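Local coordinates for protein precorrin-6Y C5,15-methyltransferase (Decarboxylating) (Geobacter metallireducens, PDB 3E05) that probably methylates precorrin-6Y with S-adenosyl-methionine and decarboxylates it during adenosylcobalamin biosynthesis, the chain being the C-terminal domain of the longer enzyme, at residues V164-V169 and P186-T191; V112-S117 and I138-V143; L22-E27 and S51-I56; H158-E163 and I190-S195. All coordinates share one frame; numbering follows the deposited sequence.

From the N terminus, contact 3 comes first. It closes the loop from the start of helix 26-35, through that helix and strand 43-47, to the start of helix 53-61. Contact 2 follows, in series with it, and closes the crossover from strand 111-114 through helix 121-131 to strand 137-142. The two touch where Phe113 meets Val54. The chain ends in a beta hairpin. Contact 4 pairs the outer ends of its strands, and contact 1, nested inside, pairs the next part; they share Ile190 and Thr191. Strand 180-193 also bonds to strand 137-142, which joins the hairpin to contact 2 in one mixed sheet.

Contact 1 of 4, residues V164-V169 and P186-T191; sequences VACVNV and PVYIIT
Cys166 and Tyr188 face each other as a non-hydrogen-bonded antiparallel pair. Cys166 CB lies 3.6 Å from Tyr188 CE1. SG, anti to the backbone N (chi1 -177°), then reaches over one face of the ring. Cys166 SG lies 3.9 Å from the centroid of the Tyr188 ring and is displaced toward the rim, a sulfur-aromatic contact. Cys166 SG also touches Pro186 CB at 3.9 Å. Val164 CG1 approaches the edge of the ring, 3.9 Å from Tyr188 CD1. An alanine in place of Tyr188 would probably leave the Cys166 sulfur without its aromatic partner and open a gap beside Val164. On the other sheet face, Val167 CG2 packs on Ile189 CD1 at 3.8 Å. Two pairs of backbone bonds hold the register. Ala165 N donates to Ile189 O at 2.9 Å, and Val167 N to Val187 O at 2.9 Å; each is returned. Tyr188 OH bonds to Tyr188 OH of the fourth subunit. Strand 164-169 also pairs with a strand of the second subunit, and the sheet continues across that interface. Within the chain, Val164, Tyr188 and Ile190 rest on Leu148 of helix 145-157, while Val167 and Ile189 meet helix 26-35.

Contact 2 of 4, residues V112-S117 and I138-V143; sequences VFIGGS and IVLNAV
Val112 and Ile114 bond to both sides of Val139 in a parallel strand pair. Val139 N donates to Val112 O at 2.9 Å. Ile114 N donates to Val139 O at 2.8 Å, with an N-H...O angle of 163°. At the C-terminal end the pairing slackens: Asn141 N makes only a weak bond to Ile114 O, at 3.5 Å. Water helps to close that end. One water donates to Ile114 O and to Asn141 O, and a second donates to Gly115 O and to the same Asn141 O, which therefore accepts two bonds. Asn141 OD1 bonds to Thr32 OG1 of helix 26-35 and ND2 bonds weakly to Leu140 O; together they help to set the turn of the amide. Phe113 has CG anti to the backbone N (chi1 176°). Its ring edge meets the amide of Asn141, with the two planes 80° apart. Phe113 CE1 lies 3.6 Å from Asn141 CG. Phe113 CD1 also lies 3.3 Å from Val139 O and 4.0 Å from Val139 CG1. An alanine in place of Phe113 would probably open a gap beside Val139 and leave one side of the Asn141 amide without packing. On the other sheet face, Ile114 CD1 meets Ile138 CG2 at 4.0 Å. Leu140 runs alongside Ile114, but it has two conformations. Helix 121-131 lies against this face, through Val128 on Val112 and Ile138 and through Ile124 on Ile114. The two strands and that helix form a beta-alpha-beta crossover, the repeating unit of the Rossmann-like fold of class I methyltransferases.

Contact 3 of 4, residues L22-E27 and S51-I56; sequences LITKQE and SASVSI
Thr24 and Ser53 have CA atoms 6.8 Å apart, and no hydrogen bond joins the two segments, so side chains carry the contact. Thr24 and Val54 cross at an oblique angle. Val54 CG2 sits 3.7 Å from Thr24 OG1 and 3.9 Å from Thr24 CB, and it also touches the Thr24 methyl. Ser53 OG lies between the backbone N and the carbonyl carbon (chi1 71°), and packs at 3.8 Å from Ile23 CG1. The same hydroxyl is 3.5 Å from Thr24 O, a near approach and not a bond. Thr24 O is instead bonded to Arg29 NH2 of helix 26-35. At the other end, Leu22 CD2 rests 3.6 Å from Ser51 OG. That hydroxyl is already held by Thr18 OG1 and Ala17 O. Ala52 takes the N-cap position of helix 53-61, and its O accepts from Ile56 N at 2.8 Å in the first turn. Ser55 OG bonds to Asp46 OD2 and ties this turn back to strand 43-47. Ser51 O is bonded to Asn83 ND2 of helix 74-86. Segment 22-27 thus lies over the loop between the first strand and the next helix. In class I methyltransferases the glycine-rich loop after the first strand (motif I) lines the S-adenosyl-methionine site. The place of this contact is consistent with that site.

Contact 4 of 4, residues H158-E163 and I190-S195; sequences HGYMVE and ITAWKS
Met161 to Glu163 pair with Thr191 to Trp193 at the open end of the beta hairpin made by strands 161-173 and 180-193. Met161 N donates to Trp193 O at 2.8 Å, and Trp193 N returns a bond to Met161 O. Glu163 and Thr191 exchange two more, with Glu163 N 2.9 Å from Thr191 O. Trp193 CG is set between the backbone N and the carbonyl carbon (chi1 67°), and the indole lies alongside Met161. Met161 CB sits over the centre of the six-membered ring, 3.9 Å from its centroid. Met161 SD approaches obliquely, 3.7 Å from Trp193 CZ2, as a Met-aromatic contact. Beyond this pair, Lys194 folds over one face of Tyr160. Lys194 CE stands 3.9 Å from the Tyr160 ring centroid, and Lys194 NZ makes a longer cation-pi contact with it at 4.8 Å. A water accepts from Lys194 NZ and also bonds to Tyr160 OH. Another water donates to Glu163 OE2 and accepts from Thr191 OG1. Glu163 OE2 has a salt bridge to Lys35 as well, which would probably favour its charged form. On the opposite sheet face, Val162 CG1 meets Ile190 CG2 at 3.7 Å, and Leu155 of helix 145-157 packs on Val162 and Ala192. Gly159, with positive phi, is the C-prime residue of the Schellman motif that ends this helix. Strand 180-193 is inserted, antiparallel to both neighbours, between strands 137-142 and 161-173, which gives the strand order 3-2-1-4-5-7-6 characteristic of class I methyltransferases.

Contact 1 of 4, residues V164-V169 and P186-T191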
loop_
_atom_site.group_PDB
_atom_site.type_symbol
_atom_site.label_atom_id
_atom_site.label_comp_id
_atom_site.label_asym_id
_atom_site.label_seq_id
_atom_site.Cartn_x
_atom_site.Cartn_y
_atom_site.Cartn_z
ATOM N N VAL D 164 -1.975 12.104 10.448
ATOM C CA VAL D 164 -1.692 10.671 10.466
ATOM C C VAL D 164 -1.204 10.271 9.083
ATOM O O VAL D 164 -1.867 10.571 8.099
ATOM C CB VAL D 164 -2.941 9.841 10.824
ATOM C CG1 VAL D 164 -2.580 8.360 10.937
ATOM C CG2 VAL D 164 -3.583 10.361 12.108
ATOM N N ALA D 165 -0.049 9.615 9.014
ATOM C CA ALA D 165 0.485 9.109 7.738
ATOM C C ALA D 165 0.672 7.589 7.810
ATOM O O ALA D 165 1.467 7.076 8.605
ATOM C CB ALA D 165 1.792 9.797 7.392
ATOM N N CYS D 166 -0.082 6.863 6.991
ATOM C CA CYS D 166 0.043 5.416 6.957
ATOM C C CYS D 166 1.040 5.068 5.887
ATOM O O CYS D 166 0.845 5.383 4.703
ATOM C CB CYS D 166 -1.293 4.722 6.684
ATOM S SG CYS D 166 -1.135 2.926 6.724
ATOM N N VAL D 167 2.120 4.428 6.317
ATOM C CA VAL D 167 3.251 4.149 5.443
ATOM C C VAL D 167 3.329 2.657 5.202
ATOM O O VAL D 167 3.454 1.871 6.139
ATOM C CB VAL D 167 4.589 4.702 6.037
ATOM C CG1 VAL D 167 5.802 4.206 5.230
ATOM C CG2 VAL D 167 4.551 6.240 6.095
ATOM N N ASN D 168 3.231 2.286 3.933
ATOM C CA ASN D 168 3.335 0.897 3.515
ATOM C C ASN D 168 4.586 0.746 2.663
ATOM O O ASN D 168 4.749 1.457 1.674
ATOM C CB ASN D 168 2.099 0.462 2.718
ATOM C CG ASN D 168 1.005 -0.123 3.604
ATOM O OD1 ASN D 168 1.097 -1.262 4.047
ATOM N ND2 ASN D 168 -0.038 0.663 3.859
ATOM N N VAL D 169 5.446 -0.197 3.045
ATOM C CA VAL D 169 6.710 -0.443 2.337
ATOM C C VAL D 169 6.760 -1.903 1.888
ATOM O O VAL D 169 6.555 -2.810 2.699
ATOM C CB VAL D 169 7.924 -0.169 3.276
ATOM C CG1 VAL D 169 9.237 -0.584 2.604
ATOM C CG2 VAL D 169 7.959 1.320 3.737
ATOM N N PRO D 186 1.880 -2.331 7.963
ATOM C CA PRO D 186 1.781 -0.884 7.837
ATOM C C PRO D 186 2.114 -0.199 9.158
ATOM O O PRO D 186 1.923 -0.786 10.234
ATOM C CB PRO D 186 0.311 -0.627 7.498
ATOM C CG PRO D 186 -0.357 -1.966 7.431
ATOM C CD PRO D 186 0.566 -3.002 7.945
ATOM N N VAL D 187 2.635 1.017 9.074
ATOM C CA VAL D 187 2.850 1.809 10.282
ATOM C C VAL D 187 2.139 3.142 10.144
ATOM O O VAL D 187 2.213 3.819 9.112
ATOM C CB VAL D 187 4.379 2.016 10.636
ATOM C CG1 VAL D 187 4.543 2.766 11.964
ATOM C CG2 VAL D 187 5.135 0.686 10.709
ATOM N N TYR D 188 1.424 3.522 11.197
ATOM C CA TYR D 188 0.770 4.812 11.217
ATOM C C TYR D 188 1.666 5.786 11.968
ATOM O O TYR D 188 1.880 5.618 13.164
ATOM C CB TYR D 188 -0.582 4.696 11.937
ATOM C CG TYR D 188 -1.583 3.886 11.147
ATOM C CD1 TYR D 188 -2.426 4.515 10.225
ATOM C CD2 TYR D 188 -1.656 2.496 11.282
ATOM C CE1 TYR D 188 -3.380 3.776 9.492
ATOM C CE2 TYR D 188 -2.574 1.744 10.527
ATOM C CZ TYR D 188 -3.435 2.394 9.645
ATOM O OH TYR D 188 -4.331 1.658 8.891
ATOM N N ILE D 189 2.210 6.761 11.240
ATOM C CA ILE D 189 3.060 7.788 11.837
ATOM C C ILE D 189 2.197 9.005 12.161
ATOM O O ILE D 189 1.709 9.711 11.276
ATOM C CB ILE D 189 4.240 8.152 10.907
ATOM C CG1 ILE D 189 5.071 6.889 10.633
ATOM C CG2 ILE D 189 5.076 9.296 11.494
ATOM C CD1 ILE D 189 6.079 7.015 9.523
ATOM N N ILE D 190 2.039 9.241 13.461
ATOM C CA ILE D 190 1.188 10.319 13.967
ATOM C C ILE D 190 2.058 11.494 14.408
ATOM O O ILE D 190 2.916 11.324 15.269
ATOM C CB ILE D 190 0.347 9.815 15.161
ATOM C CG1 ILE D 190 -0.449 8.572 14.759
ATOM C CG2 ILE D 190 -0.572 10.930 15.692
ATOM C CD1 ILE D 190 -1.015 7.778 15.912
ATOM N N THR D 191 1.839 12.660 13.804
ATOM C CA THR D 191 2.567 13.885 14.122
ATOM C C THR D 191 1.631 14.931 14.711
ATOM O O THR D 191 0.579 15.224 14.153
ATOM C CB THR D 191 3.307 14.417 12.890
ATOM O OG1 THR D 191 4.076 13.348 12.327
ATOM C CG2 THR D 191 4.261 15.572 13.268
#

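Contact 2 of 4, residues V112-S117 and I138-V143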
loop_
_atom_site.group_PDB
_atom_site.type_symbol
_atom_site.label_atom_id
_atom_site.label_comp_id
_atom_site.label_asym_id
_atom_site.label_seq_id
_atom_site.Cartn_x
_atom_site.Cartn_y
_atom_site.Cartn_z
ATOM N N VAL D 112 9.320 14.840 21.173
ATOM C CA VAL D 112 9.085 13.577 21.833
ATOM C C VAL D 112 8.615 12.561 20.810
ATOM O O VAL D 112 7.678 12.837 20.055
ATOM C CB VAL D 112 8.052 13.682 22.973
ATOM C CG1 VAL D 112 7.772 12.311 23.545
ATOM C CG2 VAL D 112 8.563 14.593 24.088
ATOM N N PHE D 113 9.310 11.435 20.765
ATOM C CA PHE D 113 8.871 10.272 20.007
ATOM C C PHE D 113 8.364 9.242 20.999
ATOM O O PHE D 113 9.028 8.930 21.984
ATOM C CB PHE D 113 9.979 9.678 19.132
ATOM C CG PHE D 113 9.559 8.411 18.422
ATOM C CD1 PHE D 113 8.513 8.442 17.484
ATOM C CD2 PHE D 113 10.159 7.183 18.721
ATOM C CE1 PHE D 113 8.094 7.253 16.820
ATOM C CE2 PHE D 113 9.753 6.006 18.059
ATOM C CZ PHE D 113 8.714 6.052 17.101
ATOM N N ILE D 114 7.148 8.757 20.767
ATOM C CA ILE D 114 6.592 7.694 21.575
ATOM C C ILE D 114 6.546 6.402 20.747
ATOM O O ILE D 114 5.682 6.239 19.867
ATOM C CB ILE D 114 5.185 8.082 22.106
ATOM C CG1 ILE D 114 5.263 9.398 22.901
ATOM C CG2 ILE D 114 4.588 6.960 22.932
ATOM C CD1 ILE D 114 3.939 10.108 23.073
ATOM N N GLY D 115 7.497 5.513 21.010
ATOM C CA GLY D 115 7.618 4.220 20.308
ATOM C C GLY D 115 6.943 3.065 21.046
ATOM O O GLY D 115 6.693 2.004 20.463
ATOM N N GLY D 116 6.670 3.263 22.335
ATOM C CA GLY D 116 6.022 2.236 23.164
ATOM C C GLY D 116 5.470 2.863 24.425
ATOM O O GLY D 116 6.157 3.653 25.079
ATOM N N SER D 117 4.231 2.506 24.766
ATOM C CA SER D 117 3.519 3.120 25.893
ATOM C C SER D 117 3.337 2.217 27.100
ATOM O O SER D 117 3.060 2.705 28.193
ATOM C CB SER D 117 2.157 3.627 25.443
ATOM O OG SER D 117 2.313 4.795 24.665
ATOM N N ILE D 138 5.412 16.312 18.756
ATOM C CA ILE D 138 5.288 14.932 19.231
ATOM C C ILE D 138 5.017 14.019 18.032
ATOM O O ILE D 138 4.152 14.318 17.206
ATOM C CB ILE D 138 4.133 14.759 20.238
ATOM C CG1 ILE D 138 4.264 15.745 21.413
ATOM C CG2 ILE D 138 4.050 13.313 20.739
ATOM C CD1 ILE D 138 2.970 15.931 22.176
ATOM N N VAL D 139 5.739 12.911 17.959
ATOM C CA VAL D 139 5.506 11.878 16.937
ATOM C C VAL D 139 5.310 10.529 17.642
ATOM O O VAL D 139 5.963 10.225 18.652
ATOM C CB VAL D 139 6.634 11.861 15.879
ATOM C CG1 VAL D 139 6.456 10.702 14.830
ATOM C CG2 VAL D 139 6.693 13.221 15.165
ATOM N N LEU D 140 4.349 9.758 17.145
ATOM C CA LEU D 140 4.119 8.400 17.633
ATOM C C LEU D 140 3.979 7.479 16.456
ATOM O O LEU D 140 3.398 7.840 15.437
ATOM C CB LEU D 140 2.835 8.270 18.455
ATOM C CG LEU D 140 2.464 9.200 19.591
ATOM C CD1 LEU D 140 1.725 10.383 19.034
ATOM C CD2 LEU D 140 1.589 8.440 20.568
ATOM N N ASN D 141 4.524 6.276 16.592
ATOM C CA ASN D 141 4.290 5.236 15.587
ATOM C C ASN D 141 3.308 4.212 16.144
ATOM O O ASN D 141 3.545 3.594 17.195
ATOM C CB ASN D 141 5.587 4.551 15.156
ATOM C CG ASN D 141 6.453 5.420 14.226
ATOM O OD1 ASN D 141 7.482 4.958 13.760
ATOM N ND2 ASN D 141 6.030 6.636 13.939
ATOM N N ALA D 142 2.186 4.047 15.460
ATOM C CA ALA D 142 1.150 3.124 15.930
ATOM C C ALA D 142 0.993 2.000 14.925
ATOM O O ALA D 142 0.941 2.267 13.728
ATOM C CB ALA D 142 -0.145 3.854 16.093
ATOM N N VAL D 143 0.863 0.761 15.400
ATOM C CA VAL D 143 0.577 -0.372 14.501
ATOM C C VAL D 143 -0.789 -1.048 14.787
ATOM O O VAL D 143 -1.314 -1.808 13.976
ATOM C CB VAL D 143 1.774 -1.384 14.461
ATOM C CG1 VAL D 143 1.826 -2.248 15.701
ATOM C CG2 VAL D 143 1.714 -2.267 13.217
HETATM O O HOH W 1 3.703 4.248 19.925
HETATM O O HOH W 2 6.383 2.333 17.672
#

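Contact 3 of 4, residues L22-E27 and S51-I56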
loop_
_atom_site.group_PDB
_atom_site.type_symbol
_atom_site.label_atom_id
_atom_site.label_comp_id
_atom_site.label_asym_id
_atom_site.label_seq_id
_atom_site.Cartn_x
_atom_site.Cartn_y
_atom_site.Cartn_z
ATOM N N LEU D 22 10.311 -5.734 17.084
ATOM C CA LEU D 22 10.607 -4.595 17.958
ATOM C C LEU D 22 11.127 -3.348 17.221
ATOM O O LEU D 22 10.634 -2.251 17.452
ATOM C CB LEU D 22 11.567 -4.989 19.096
ATOM C CG LEU D 22 12.031 -3.866 20.041
ATOM C CD1 LEU D 22 10.877 -3.322 20.867
ATOM C CD2 LEU D 22 13.191 -4.299 20.946
ATOM N N ILE D 23 12.116 -3.521 16.350
ATOM C CA ILE D 23 12.782 -2.382 15.711
ATOM C C ILE D 23 11.819 -1.500 14.885
ATOM O O ILE D 23 10.835 -1.993 14.293
ATOM C CB ILE D 23 14.016 -2.843 14.865
ATOM C CG1 ILE D 23 15.064 -1.733 14.772
ATOM C CG2 ILE D 23 13.610 -3.342 13.453
ATOM C CD1 ILE D 23 16.261 -2.115 13.951
ATOM N N THR D 24 12.078 -0.192 14.903
ATOM C CA THR D 24 11.479 0.738 13.942
ATOM C C THR D 24 12.312 0.523 12.692
ATOM O O THR D 24 13.494 0.880 12.658
ATOM C CB THR D 24 11.583 2.199 14.437
ATOM O OG1 THR D 24 10.934 2.308 15.702
ATOM C CG2 THR D 24 10.926 3.164 13.471
ATOM N N LYS D 25 11.712 -0.097 11.684
ATOM C CA LYS D 25 12.440 -0.505 10.478
ATOM C C LYS D 25 12.916 0.727 9.726
ATOM O O LYS D 25 12.330 1.786 9.861
ATOM C CB LYS D 25 11.558 -1.376 9.594
ATOM C CG LYS D 25 11.051 -2.647 10.308
ATOM C CD LYS D 25 10.571 -3.695 9.324
ATOM C CE LYS D 25 9.701 -4.715 10.024
ATOM N NZ LYS D 25 10.534 -5.562 10.911
ATOM N N GLN D 26 13.968 0.561 8.926
ATOM C CA GLN D 26 14.753 1.664 8.372
ATOM C C GLN D 26 13.994 2.768 7.615
ATOM O O GLN D 26 14.204 3.952 7.886
ATOM C CB GLN D 26 15.856 1.067 7.495
ATOM C CG GLN D 26 16.779 2.059 6.844
ATOM C CD GLN D 26 17.268 1.542 5.519
ATOM O OE1 GLN D 26 16.863 2.026 4.472
ATOM N NE2 GLN D 26 18.118 0.523 5.557
ATOM N N GLU D 27 13.127 2.376 6.677
ATOM C CA GLU D 27 12.328 3.303 5.884
ATOM C C GLU D 27 11.404 4.168 6.734
ATOM O O GLU D 27 11.421 5.413 6.624
ATOM C CB GLU D 27 11.550 2.538 4.814
ATOM C CG GLU D 27 12.449 1.729 3.842
ATOM C CD GLU D 27 12.880 0.358 4.365
ATOM O OE1 GLU D 27 12.461 -0.090 5.469
ATOM O OE2 GLU D 27 13.677 -0.279 3.656
ATOM N N SER D 51 15.088 -0.751 20.686
ATOM C CA SER D 51 16.503 -0.934 20.363
ATOM C C SER D 51 17.234 0.400 20.213
ATOM O O SER D 51 18.443 0.441 19.939
ATOM C CB SER D 51 16.634 -1.767 19.098
ATOM O OG SER D 51 16.152 -3.073 19.370
ATOM N N ALA D 52 16.477 1.475 20.405
ATOM C CA ALA D 52 16.954 2.857 20.328
ATOM C C ALA D 52 17.416 3.299 18.946
ATOM O O ALA D 52 18.148 4.277 18.834
ATOM C CB ALA D 52 18.027 3.172 21.435
ATOM N N SER D 53 16.930 2.636 17.891
ATOM C CA SER D 53 17.332 2.987 16.522
ATOM C C SER D 53 16.922 4.409 16.133
ATOM O O SER D 53 17.656 5.091 15.416
ATOM C CB SER D 53 16.816 1.962 15.503
ATOM O OG SER D 53 15.413 2.053 15.346
ATOM N N VAL D 54 15.759 4.855 16.612
ATOM C CA VAL D 54 15.288 6.224 16.386
ATOM C C VAL D 54 16.211 7.202 17.101
ATOM O O VAL D 54 16.702 8.145 16.487
ATOM C CB VAL D 54 13.824 6.427 16.844
ATOM C CG1 VAL D 54 13.346 7.876 16.596
ATOM C CG2 VAL D 54 12.898 5.406 16.127
ATOM N N SER D 55 16.459 6.946 18.384
ATOM C CA SER D 55 17.390 7.751 19.198
ATOM C C SER D 55 18.763 7.862 18.558
ATOM O O SER D 55 19.348 8.943 18.534
ATOM C CB SER D 55 17.553 7.122 20.579
ATOM O OG SER D 55 16.530 7.561 21.435
ATOM N N ILE D 56 19.249 6.750 18.016
ATOM C CA ILE D 56 20.604 6.690 17.463
ATOM C C ILE D 56 20.745 7.510 16.178
ATOM O O ILE D 56 21.668 8.312 16.045
ATOM C CB ILE D 56 21.074 5.233 17.288
ATOM C CG1 ILE D 56 21.423 4.637 18.657
ATOM C CG2 ILE D 56 22.256 5.123 16.340
ATOM C CD1 ILE D 56 21.602 3.141 18.629
#

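Contact 4 of 4, residues H158-E163 and I190-S195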
loop_
_atom_site.group_PDB
_atom_site.type_symbol
_atom_site.label_atom_id
_atom_site.label_comp_id
_atom_site.label_asym_id
_atom_site.label_seq_id
_atom_site.Cartn_x
_atom_site.Cartn_y
_atom_site.Cartn_z
ATOM N N HIS D 158 -5.946 17.865 23.750
ATOM C CA HIS D 158 -4.994 18.847 24.266
ATOM C C HIS D 158 -4.736 19.982 23.273
ATOM O O HIS D 158 -3.823 20.775 23.462
ATOM C CB HIS D 158 -3.673 18.172 24.658
ATOM C CG HIS D 158 -3.783 17.246 25.829
ATOM N ND1 HIS D 158 -4.240 17.655 27.064
ATOM C CD2 HIS D 158 -3.464 15.938 25.961
ATOM C CE1 HIS D 158 -4.220 16.631 27.899
ATOM N NE2 HIS D 158 -3.752 15.576 27.254
ATOM N N GLY D 159 -5.541 20.048 22.217
ATOM C CA GLY D 159 -5.465 21.144 21.248
ATOM C C GLY D 159 -4.354 21.079 20.216
ATOM O O GLY D 159 -3.992 22.098 19.622
ATOM N N TYR D 160 -3.808 19.885 19.988
ATOM C CA TYR D 160 -2.774 19.704 18.964
ATOM C C TYR D 160 -3.399 19.555 17.583
ATOM O O TYR D 160 -4.471 18.953 17.431
ATOM C CB TYR D 160 -1.912 18.461 19.247
ATOM C CG TYR D 160 -0.993 18.607 20.435
ATOM C CD1 TYR D 160 0.255 19.228 20.309
ATOM C CD2 TYR D 160 -1.364 18.119 21.689
ATOM C CE1 TYR D 160 1.099 19.375 21.407
ATOM C CE2 TYR D 160 -0.526 18.264 22.788
ATOM C CZ TYR D 160 0.694 18.890 22.640
ATOM O OH TYR D 160 1.516 19.027 23.733
ATOM N N MET D 161 -2.725 20.121 16.586
ATOM C CA MET D 161 -2.949 19.739 15.201
ATOM C C MET D 161 -2.346 18.350 15.052
ATOM O O MET D 161 -1.225 18.119 15.516
ATOM C CB MET D 161 -2.219 20.688 14.270
ATOM C CG MET D 161 -3.092 21.724 13.634
ATOM S SD MET D 161 -2.853 21.703 11.857
ATOM C CE MET D 161 -3.847 20.267 11.440
ATOM N N VAL D 162 -3.080 17.429 14.426
ATOM C CA VAL D 162 -2.624 16.041 14.261
ATOM C C VAL D 162 -2.686 15.627 12.781
ATOM O O VAL D 162 -3.703 15.811 12.120
ATOM C CB VAL D 162 -3.433 15.048 15.165
ATOM C CG1 VAL D 162 -3.025 13.576 14.919
ATOM C CG2 VAL D 162 -3.259 15.383 16.648
ATOM N N GLU D 163 -1.572 15.108 12.272
ATOM C CA GLU D 163 -1.542 14.441 10.975
ATOM C C GLU D 163 -1.309 12.959 11.227
ATOM O O GLU D 163 -0.532 12.593 12.110
ATOM C CB GLU D 163 -0.412 14.995 10.113
ATOM C CG GLU D 163 -0.153 14.187 8.822
ATOM C CD GLU D 163 1.148 14.556 8.154
ATOM O OE1 GLU D 163 1.204 15.641 7.549
ATOM O OE2 GLU D 163 2.113 13.769 8.226
ATOM N N ILE D 190 2.039 9.241 13.461
ATOM C CA ILE D 190 1.188 10.319 13.967
ATOM C C ILE D 190 2.058 11.494 14.408
ATOM O O ILE D 190 2.916 11.324 15.269
ATOM C CB ILE D 190 0.347 9.815 15.161
ATOM C CG1 ILE D 190 -0.449 8.572 14.759
ATOM C CG2 ILE D 190 -0.572 10.930 15.692
ATOM C CD1 ILE D 190 -1.015 7.778 15.912
ATOM N N THR D 191 1.839 12.660 13.804
ATOM C CA THR D 191 2.567 13.885 14.122
ATOM C C THR D 191 1.631 14.931 14.711
ATOM O O THR D 191 0.579 15.224 14.153
ATOM C CB THR D 191 3.307 14.417 12.890
ATOM O OG1 THR D 191 4.076 13.348 12.327
ATOM C CG2 THR D 191 4.261 15.572 13.268
ATOM N N ALA D 192 2.030 15.493 15.851
ATOM C CA ALA D 192 1.196 16.450 16.568
ATOM C C ALA D 192 2.012 17.662 16.980
ATOM O O ALA D 192 3.130 17.531 17.483
ATOM C CB ALA D 192 0.565 15.797 17.770
ATOM N N TRP D 193 1.458 18.840 16.737
ATOM C CA TRP D 193 2.133 20.091 17.056
ATOM C C TRP D 193 1.063 21.130 17.325
ATOM O O TRP D 193 -0.109 20.910 17.020
ATOM C CB TRP D 193 3.065 20.535 15.907
ATOM C CG TRP D 193 2.347 20.917 14.633
ATOM C CD1 TRP D 193 2.105 22.186 14.181
ATOM C CD2 TRP D 193 1.767 20.030 13.657
ATOM N NE1 TRP D 193 1.423 22.147 12.989
ATOM C CE2 TRP D 193 1.197 20.839 12.644
ATOM C CE3 TRP D 193 1.674 18.634 13.539
ATOM C CZ2 TRP D 193 0.538 20.298 11.526
ATOM C CZ3 TRP D 193 1.002 18.093 12.420
ATOM C CH2 TRP D 193 0.452 18.928 11.433
ATOM N N LYS D 194 1.453 22.250 17.916
ATOM C CA LYS D 194 0.488 23.313 18.146
ATOM C C LYS D 194 0.536 24.274 16.971
ATOM O O LYS D 194 1.610 24.776 16.596
ATOM C CB LYS D 194 0.749 24.034 19.473
ATOM C CG LYS D 194 0.504 23.201 20.730
ATOM C CD LYS D 194 -0.981 23.159 21.088
ATOM C CE LYS D 194 -1.209 22.397 22.380
ATOM N NZ LYS D 194 -0.646 23.096 23.566
ATOM N N SER D 195 -0.632 24.508 16.382
ATOM C CA SER D 195 -0.771 25.452 15.282
ATOM C C SER D 195 -0.589 26.888 15.790
ATOM O O SER D 195 -0.266 27.791 15.013
ATOM C CB SER D 195 -2.133 25.282 14.614
ATOM O OG SER D 195 -2.081 25.692 13.263
HETATM O O HOH W 3 2.154 22.021 23.593
HETATM O O HOH W 4 2.736 11.970 10.401
#